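Local coordinates for protein 16S rRNA methylase (Uncultured bacterium, PDB 7JLZ) that probably methylates N1 of adenine 1408 in 16S rRNA of the 30S ribosomal subunit, a modification associated with aminoglycoside resistance, at residues M1-D13 with Q58-K70. Numbering follows the deposited sequence. Where two conformers were deposited one is given.
Sequences MKVVTGKSIKEVD and QKQLENYSRKSQK. With SO4 (sulfate ion), chain B; SO4 (sulfate ion), chain D.
Gly6, in the turn of an N-terminal β-hairpin, abuts Glu62 of helix 58-70, their CA atoms 4.2 Å apart; strand 2-5 and the helix axis cross at -70°. The hairpin, strands 2-5 and 8-11 joined by a type II' turn from Thr5 to Ser8, is added to the Rossmann-like methyltransferase fold: Lys2 and Val4 make backbone hydrogen bonds to Leu80 and Tyr78 of edge strand 76-80. Its turn lies against helix 58-70, which precedes that strand in the chain. Gly6 N donates to Ser65 OG, 3.0 Å long with an N-H...O angle of 152°. Ser65 OG sits between its own backbone N and carbonyl carbon (chi1 56°), which brings it within reach of Gly6 N. Beside it, Val4 CG1 packs on Leu61 CB, and Gly6 CA makes a CH...O contact with Glu62 O. The Gln58 amide lies against Ile9 CG2, its NE2 2.9 Å from Lys7 O. Farther out, the extended Lys7 chain crosses Glu62 obliquely, CE 3.3 Å from OE2, while its NZ stays beyond salt-bridge range of that oxygen. Arg66 NH2 meets the anti side of Glu62 OE2 at 2.7 Å, somewhat out of the carboxylate plane; this salt bridge and a sulfate, probably from the crystallisation liquor, both meet the guanidinium at its edge and would fix its rotation. The turn and the helix grip this sulfate together: Arg66 NE and NH2 bind O1, NE also reaches O2, and Lys7 N donates to O4 at 2.8 Å, nearly straight.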
loop_
_atom_site.group_PDB
_atom_site.type_symbol
_atom_site.label_atom_id
_atom_site.label_comp_id
_atom_site.label_asym_id
_atom_site.label_seq_id
_atom_site.Cartn_x
_atom_site.Cartn_y
_atom_site.Cartn_z
ATOM N N MET A 1 14.130 -11.115 6.144
ATOM C CA MET A 1 13.541 -9.787 6.292
ATOM C C MET A 1 13.323 -9.483 7.766
ATOM O O MET A 1 13.382 -10.381 8.603
ATOM C CB MET A 1 12.227 -9.698 5.532
ATOM C CG MET A 1 11.117 -10.482 6.166
ATOM S SD MET A 1 9.662 -10.530 5.103
ATOM C CE MET A 1 8.548 -11.450 6.169
ATOM N N LYS A 2 13.055 -8.218 8.088
ATOM C CA LYS A 2 13.018 -7.759 9.469
ATOM C C LYS A 2 11.586 -7.383 9.836
ATOM O O LYS A 2 11.022 -6.444 9.265
ATOM C CB LYS A 2 13.969 -6.578 9.665
ATOM C CG LYS A 2 15.451 -6.904 9.410
ATOM C CD LYS A 2 16.007 -7.924 10.397
ATOM C CE LYS A 2 17.550 -8.097 10.261
ATOM N NZ LYS A 2 17.972 -8.645 8.940
ATOM N N VAL A 3 11.005 -8.129 10.780
ATOM C CA VAL A 3 9.628 -7.948 11.229
ATOM C C VAL A 3 9.636 -7.070 12.472
ATOM O O VAL A 3 10.418 -7.314 13.401
ATOM C CB VAL A 3 8.961 -9.309 11.500
ATOM C CG1 VAL A 3 7.625 -9.151 12.185
ATOM C CG2 VAL A 3 8.793 -10.094 10.181
ATOM N N VAL A 4 8.784 -6.045 12.489
ATOM C CA VAL A 4 8.708 -5.096 13.591
ATOM C C VAL A 4 7.641 -5.544 14.580
ATOM O O VAL A 4 6.499 -5.825 14.197
ATOM C CB VAL A 4 8.404 -3.674 13.083
ATOM C CG1 VAL A 4 8.266 -2.690 14.258
ATOM C CG2 VAL A 4 9.469 -3.199 12.097
ATOM N N THR A 5 8.000 -5.564 15.863
ATOM C CA THR A 5 7.048 -5.815 16.949
ATOM C C THR A 5 7.399 -4.843 18.072
ATOM O O THR A 5 8.355 -5.072 18.818
ATOM C CB THR A 5 7.099 -7.262 17.431
ATOM O OG1 THR A 5 6.747 -8.142 16.356
ATOM C CG2 THR A 5 6.129 -7.475 18.564
ATOM N N GLY A 6 6.641 -3.757 18.171
ATOM C CA GLY A 6 6.951 -2.743 19.170
ATOM C C GLY A 6 8.317 -2.139 18.911
ATOM O O GLY A 6 8.672 -1.798 17.775
ATOM N N LYS A 7 9.117 -2.045 19.964
ATOM C CA LYS A 7 10.445 -1.457 19.863
ATOM C C LYS A 7 11.490 -2.444 19.367
ATOM O O LYS A 7 12.684 -2.130 19.402
ATOM C CB LYS A 7 10.870 -0.882 21.217
ATOM C CG LYS A 7 10.073 0.349 21.612
ATOM C CD LYS A 7 10.729 1.106 22.757
ATOM C CE LYS A 7 9.917 2.336 23.127
ATOM N NZ LYS A 7 10.638 3.200 24.102
ATOM N N SER A 8 11.081 -3.616 18.889
ATOM C CA SER A 8 12.036 -4.637 18.490
ATOM C C SER A 8 11.814 -5.066 17.048
ATOM O O SER A 8 10.706 -4.973 16.504
ATOM C CB SER A 8 11.953 -5.867 19.407
ATOM O OG SER A 8 11.059 -6.830 18.879
ATOM N N ILE A 9 12.897 -5.525 16.432
ATOM C CA ILE A 9 12.810 -6.140 15.114
ATOM C C ILE A 9 13.454 -7.511 15.184
ATOM O O ILE A 9 14.403 -7.748 15.936
ATOM C CB ILE A 9 13.448 -5.312 13.976
ATOM C CG1 ILE A 9 14.952 -5.155 14.184
ATOM C CG2 ILE A 9 12.755 -3.948 13.830
ATOM C CD1 ILE A 9 15.656 -4.557 12.989
ATOM N N LYS A 10 12.894 -8.434 14.409
ATOM C CA LYS A 10 13.378 -9.809 14.405
ATOM C C LYS A 10 13.427 -10.311 12.979
ATOM O O LYS A 10 12.545 -10.002 12.172
ATOM C CB LYS A 10 12.501 -10.748 15.237
ATOM C CG LYS A 10 12.355 -10.341 16.691
ATOM C CD LYS A 10 11.789 -11.472 17.529
ATOM C CE LYS A 10 11.026 -10.937 18.733
ATOM N NZ LYS A 10 10.417 -12.032 19.545
ATOM N N GLU A 11 14.459 -11.090 12.685
ATOM C CA GLU A 11 14.608 -11.653 11.356
ATOM C C GLU A 11 13.652 -12.821 11.163
ATOM O O GLU A 11 13.538 -13.701 12.023
ATOM C CB GLU A 11 16.033 -12.116 11.122
ATOM C CG GLU A 11 16.176 -12.772 9.772
ATOM C CD GLU A 11 17.587 -13.135 9.476
ATOM O OE1 GLU A 11 18.164 -12.520 8.554
ATOM O OE2 GLU A 11 18.119 -14.023 10.182
ATOM N N VAL A 12 12.973 -12.826 10.022
ATOM C CA VAL A 12 12.171 -13.952 9.571
ATOM C C VAL A 12 12.650 -14.277 8.169
ATOM O O VAL A 12 12.660 -13.398 7.306
ATOM C CB VAL A 12 10.671 -13.617 9.573
ATOM C CG1 VAL A 12 9.863 -14.773 9.042
ATOM C CG2 VAL A 12 10.208 -13.236 10.991
ATOM N N ASP A 13 13.074 -15.519 7.944
ATOM C CA ASP A 13 13.573 -15.865 6.623
ATOM C C ASP A 13 12.452 -16.428 5.752
ATOM O O ASP A 13 11.327 -16.659 6.204
ATOM C CB ASP A 13 14.760 -16.831 6.708
ATOM C CG ASP A 13 14.379 -18.219 7.202
ATOM O OD1 ASP A 13 13.194 -18.491 7.482
ATOM O OD2 ASP A 13 15.300 -19.052 7.314
ATOM N N GLN A 58 11.702 2.263 11.735
ATOM C CA GLN A 58 11.126 1.316 12.685
ATOM C C GLN A 58 10.059 1.979 13.556
ATOM O O GLN A 58 9.011 1.380 13.833
ATOM C CB GLN A 58 12.213 0.715 13.565
ATOM C CG GLN A 58 11.656 -0.205 14.626
ATOM C CD GLN A 58 12.674 -0.517 15.703
ATOM O OE1 GLN A 58 13.753 0.076 15.745
ATOM N NE2 GLN A 58 12.336 -1.451 16.581
ATOM N N LYS A 59 10.299 3.223 13.964
ATOM C CA LYS A 59 9.349 3.907 14.845
ATOM C C LYS A 59 7.980 4.082 14.194
ATOM O O LYS A 59 6.979 4.233 14.915
ATOM C CB LYS A 59 9.914 5.268 15.277
ATOM C CG LYS A 59 10.932 5.190 16.403
ATOM C CD LYS A 59 11.436 6.579 16.806
ATOM C CE LYS A 59 12.251 6.526 18.097
ATOM N NZ LYS A 59 12.636 7.881 18.556
ATOM N N GLN A 60 7.905 4.083 12.857
ATOM C CA GLN A 60 6.615 4.207 12.180
ATOM C C GLN A 60 5.655 3.111 12.595
ATOM O O GLN A 60 4.446 3.340 12.696
ATOM C CB GLN A 60 6.771 4.114 10.665
ATOM C CG GLN A 60 7.361 5.299 10.013
ATOM C CD GLN A 60 7.423 5.109 8.531
ATOM O OE1 GLN A 60 8.505 4.932 7.971
ATOM N NE2 GLN A 60 6.266 5.146 7.876
ATOM N N LEU A 61 6.161 1.885 12.745
ATOM C CA LEU A 61 5.307 0.723 12.905
ATOM C C LEU A 61 5.277 0.216 14.336
ATOM O O LEU A 61 4.635 -0.802 14.602
ATOM C CB LEU A 61 5.748 -0.395 11.954
ATOM C CG LEU A 61 5.727 0.039 10.492
ATOM C CD1 LEU A 61 6.183 -1.125 9.618
ATOM C CD2 LEU A 61 4.354 0.514 10.082
ATOM N N GLU A 62 5.929 0.927 15.260
ATOM C CA GLU A 62 6.028 0.476 16.649
ATOM C C GLU A 62 4.656 0.360 17.320
ATOM O O GLU A 62 4.335 -0.669 17.924
ATOM C CB GLU A 62 6.930 1.438 17.429
ATOM C CG GLU A 62 6.803 1.322 18.936
ATOM C CD GLU A 62 7.718 2.275 19.690
ATOM O OE1 GLU A 62 8.644 2.838 19.069
ATOM O OE2 GLU A 62 7.505 2.461 20.908
ATOM N N ASN A 63 3.829 1.406 17.225
ATOM C CA ASN A 63 2.563 1.432 17.969
ATOM C C ASN A 63 1.603 0.341 17.488
ATOM O O ASN A 63 1.103 -0.455 18.292
ATOM C CB ASN A 63 1.913 2.814 17.843
ATOM C CG ASN A 63 0.538 2.888 18.514
ATOM O OD1 ASN A 63 0.302 2.261 19.546
ATOM N ND2 ASN A 63 -0.366 3.663 17.925
ATOM N N TYR A 64 1.330 0.283 16.178
ATOM C CA TYR A 64 0.335 -0.671 15.688
ATOM C C TYR A 64 0.856 -2.101 15.652
ATOM O O TYR A 64 0.057 -3.036 15.770
ATOM C CB TYR A 64 -0.198 -0.251 14.307
ATOM C CG TYR A 64 -1.368 0.703 14.491
ATOM C CD1 TYR A 64 -2.615 0.229 14.902
ATOM C CD2 TYR A 64 -1.211 2.069 14.324
ATOM C CE1 TYR A 64 -3.691 1.096 15.120
ATOM C CE2 TYR A 64 -2.284 2.957 14.544
ATOM C CZ TYR A 64 -3.520 2.456 14.931
ATOM O OH TYR A 64 -4.580 3.322 15.155
ATOM N N SER A 65 2.164 -2.313 15.498
ATOM C CA SER A 65 2.654 -3.686 15.598
ATOM C C SER A 65 2.524 -4.200 17.024
ATOM O O SER A 65 2.245 -5.386 17.241
ATOM C CB SER A 65 4.104 -3.790 15.112
ATOM O OG SER A 65 4.959 -2.901 15.816
ATOM N N ARG A 66 2.722 -3.319 18.012
ATOM C CA ARG A 66 2.537 -3.710 19.406
ATOM C C ARG A 66 1.060 -3.952 19.703
ATOM O O ARG A 66 0.708 -4.946 20.348
ATOM C CB ARG A 66 3.119 -2.639 20.329
ATOM C CG ARG A 66 2.951 -2.940 21.805
ATOM C CD ARG A 66 3.232 -1.711 22.666
ATOM N NE ARG A 66 4.597 -1.215 22.501
ATOM C CZ ARG A 66 4.910 -0.032 21.979
ATOM N NH1 ARG A 66 3.958 0.797 21.565
ATOM N NH2 ARG A 66 6.185 0.327 21.890
ATOM N N LYS A 67 0.184 -3.054 19.240
ATOM C CA LYS A 67 -1.256 -3.261 19.402
ATOM C C LYS A 67 -1.691 -4.586 18.798
ATOM O O LYS A 67 -2.459 -5.338 19.406
ATOM C CB LYS A 67 -2.044 -2.123 18.748
ATOM C CG LYS A 67 -2.292 -0.925 19.621
ATOM C CD LYS A 67 -3.142 0.121 18.900
ATOM C CE LYS A 67 -4.553 -0.376 18.635
ATOM N NZ LYS A 67 -5.437 -0.330 19.840
ATOM N N SER A 68 -1.233 -4.869 17.576
ATOM C CA SER A 68 -1.626 -6.095 16.892
ATOM C C SER A 68 -1.185 -7.324 17.673
ATOM O O SER A 68 -1.927 -8.306 17.778
ATOM C CB SER A 68 -1.034 -6.113 15.480
ATOM O OG SER A 68 -1.457 -4.971 14.761
ATOM N N GLN A 69 0.026 -7.289 18.227
ATOM C CA GLN A 69 0.519 -8.444 18.963
ATOM C C GLN A 69 -0.228 -8.603 20.278
ATOM O O GLN A 69 -0.621 -9.715 20.647
ATOM C CB GLN A 69 2.018 -8.310 19.203
ATOM C CG GLN A 69 2.627 -9.498 19.906
ATOM C CD GLN A 69 3.546 -9.083 21.030
ATOM O OE1 GLN A 69 3.123 -8.410 21.972
ATOM N NE2 GLN A 69 4.814 -9.470 20.934
ATOM N N LYS A 70 -0.460 -7.490 20.980
ATOM C CA LYS A 70 -1.173 -7.552 22.249
ATOM C C LYS A 70 -2.609 -8.012 22.050
ATOM O O LYS A 70 -3.119 -8.826 22.827
ATOM C CB LYS A 70 -1.136 -6.188 22.941
HETATM S S SO4 B . 7.713 -2.902 23.493
HETATM O O1 SO4 B . 7.648 -1.469 23.399
HETATM O O2 SO4 B . 6.382 -3.437 23.597
HETATM O O3 SO4 B . 8.470 -3.271 24.659
HETATM O O4 SO4 B . 8.352 -3.431 22.318
HETATM S S SO4 D . 18.412 -9.645 4.333
HETATM O O1 SO4 D . 17.175 -10.313 4.639
HETATM O O2 SO4 D . 18.153 -8.252 4.086
HETATM O O3 SO4 D . 19.003 -10.237 3.165
HETATM O O4 SO4 D . 19.316 -9.773 5.448
#